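Local coordinates for Z-ring associated protein G (Haemophilus ducreyi, PDB 6UN9) that probably takes part in cell division, envelope biogenesis and cell-shape maintenance, its tetrameric helical coiled coil likely linking the Z-ring to septal peptidoglycan-synthesizing complexes, at the interface of chains A and B. Sequence-based numbering; all coordinates share one arbitrary frame. Chains: chain A/B, Uncharacterized protein.

The interface of chains A and B. Residues chain A 41-42, 45-46, 49; chain B 63-64, 67.
B:His63 lays its imidazole against the aliphatic stem of A:Gln45, CE1 lying 3.4 Å from A:Gln45 CB, and this pair forms the apolar centre of the patch. A:Gln45 CG also packs on the ND1–CE1 side of the ring, while the chain bends at chi2 and its terminal amide stands steeply to the imidazole, the planes 74° apart. A:Leu49 adds a looser flank, its CD1 methyl 4.2 Å from B:His63 CB. On the other flank the A:His42 side chain runs roughly perpendicular to that of B:Phe64, imidazole CE1 4.0 Å from phenyl CD1. A:Ser46 sits between these groups: its hydroxyl OG lies in plane at the edges of both the B:His63 and B:Phe64 rings, filling the corner where they meet.

Farther out, B:His63 NE2 donates a hydrogen bond of 3.2 Å to the backbone carbonyl O of A:His42. The bond is fairly straight (161° at the hydrogen), meets a carbonyl lone pair and runs close to the imidazole plane. With CG anti to the backbone N (chi1 172°), B:His63 extends across to this carbonyl, and the bond together with the A:Gln45 stem should restrain the rotation of its ring. At the rim, B:Asn67 lies alongside A:His42, the two side chains pointing opposite ways, its amide oxygen OD1 3.3 Å from A:His42 CB and its amide plane only moderately tilted from the imidazole. A:Arg41 lies at the margin, NE 6.0 Å from B:His63 ND1, where its charge might disfavour protonation of the histidine.

The patch is a side-by-side antiparallel helix–helix contact between the start of helix 42-69 of chain A, just after the break following helix 16-37, and the end of helix 50-68 of chain B. The chain A residues lie in a segment predicted to form coiled coil, consistent with the coiled-coil homotetramer; two-fold symmetry repeats the contact with the chains exchanged.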
loop_
_atom_site.group_PDB
_atom_site.type_symbol
_atom_site.label_atom_id
_atom_site.label_comp_id
_atom_site.label_asym_id
_atom_site.label_seq_id
_atom_site.Cartn_x
_atom_site.Cartn_y
_atom_site.Cartn_z
ATOM N N ARG A 41 16.436 2.102 -14.212
ATOM C CA ARG A 41 15.708 0.846 -14.054
ATOM C C ARG A 41 14.892 0.849 -12.768
ATOM O O ARG A 41 13.788 0.296 -12.725
ATOM C CB ARG A 41 16.689 -0.335 -14.083
ATOM C CG ARG A 41 16.260 -1.610 -13.345
ATOM C CD ARG A 41 15.135 -2.379 -14.066
ATOM N NE ARG A 41 15.162 -3.811 -13.759
ATOM C CZ ARG A 41 15.762 -4.728 -14.519
ATOM N NH1 ARG A 41 16.376 -4.366 -15.641
ATOM N NH2 ARG A 41 15.747 -6.008 -14.166
ATOM N N HIS A 42 15.404 1.493 -11.724
ATOM C CA HIS A 42 14.768 1.410 -10.423
ATOM C C HIS A 42 13.523 2.281 -10.346
ATOM O O HIS A 42 12.489 1.827 -9.858
ATOM C CB HIS A 42 15.778 1.791 -9.362
ATOM C CG HIS A 42 15.178 2.265 -8.080
ATOM N ND1 HIS A 42 15.030 1.447 -6.983
ATOM C CD2 HIS A 42 14.734 3.491 -7.705
ATOM C CE1 HIS A 42 14.514 2.149 -5.986
ATOM N NE2 HIS A 42 14.325 3.390 -6.399
ATOM N N GLN A 45 10.764 0.481 -12.651
ATOM C CA GLN A 45 10.152 -0.655 -11.981
ATOM C C GLN A 45 9.579 -0.278 -10.621
ATOM O O GLN A 45 8.904 -1.107 -9.996
ATOM C CB GLN A 45 11.180 -1.793 -11.854
ATOM C CG GLN A 45 10.649 -3.132 -11.321
ATOM C CD GLN A 45 9.445 -3.663 -12.090
ATOM O OE1 GLN A 45 9.353 -3.515 -13.308
ATOM N NE2 GLN A 45 8.523 -4.288 -11.377
ATOM N N SER A 46 9.818 0.946 -10.153
ATOM C CA SER A 46 9.154 1.427 -8.950
ATOM C C SER A 46 7.828 2.097 -9.285
ATOM O O SER A 46 6.809 1.814 -8.648
ATOM C CB SER A 46 10.060 2.394 -8.186
ATOM O OG SER A 46 10.729 1.718 -7.141
ATOM N N LEU A 49 5.314 -0.777 -9.737
ATOM C CA LEU A 49 4.764 -1.419 -8.560
ATOM C C LEU A 49 3.945 -0.450 -7.718
ATOM O O LEU A 49 3.078 -0.885 -6.955
ATOM C CB LEU A 49 5.891 -2.018 -7.732
ATOM C CG LEU A 49 6.763 -3.063 -8.398
ATOM C CD1 LEU A 49 7.389 -3.888 -7.308
ATOM C CD2 LEU A 49 5.965 -3.924 -9.350
ATOM N N HIS B 63 11.791 -5.156 -4.284
ATOM C CA HIS B 63 12.442 -4.341 -5.311
ATOM C C HIS B 63 13.277 -3.224 -4.698
ATOM O O HIS B 63 14.146 -2.674 -5.378
ATOM C CB HIS B 63 11.405 -3.746 -6.268
ATOM C CG HIS B 63 11.962 -2.745 -7.240
ATOM N ND1 HIS B 63 12.690 -3.104 -8.355
ATOM C CD2 HIS B 63 11.876 -1.393 -7.271
ATOM C CE1 HIS B 63 13.018 -2.019 -9.034
ATOM N NE2 HIS B 63 12.543 -0.968 -8.394
ATOM N N PHE B 64 13.032 -2.872 -3.435
ATOM C CA PHE B 64 13.903 -1.922 -2.757
ATOM C C PHE B 64 15.075 -2.627 -2.096
ATOM O O PHE B 64 16.203 -2.130 -2.156
ATOM C CB PHE B 64 13.122 -1.116 -1.708
ATOM C CG PHE B 64 12.050 -0.228 -2.283
ATOM C CD1 PHE B 64 12.017 0.072 -3.638
ATOM C CD2 PHE B 64 11.074 0.311 -1.459
ATOM C CE1 PHE B 64 11.029 0.882 -4.161
ATOM C CE2 PHE B 64 10.071 1.127 -1.970
ATOM C CZ PHE B 64 10.050 1.407 -3.327
ATOM N N ASN B 67 17.406 -3.489 -4.792
ATOM C CA ASN B 67 17.967 -2.296 -5.420
ATOM C C ASN B 67 18.613 -1.328 -4.436
ATOM O O ASN B 67 19.219 -0.350 -4.881
ATOM C CB ASN B 67 16.906 -1.532 -6.232
ATOM C CG ASN B 67 16.782 -2.035 -7.662
ATOM O OD1 ASN B 67 16.674 -1.249 -8.606
ATOM N ND2 ASN B 67 16.797 -3.349 -7.829
#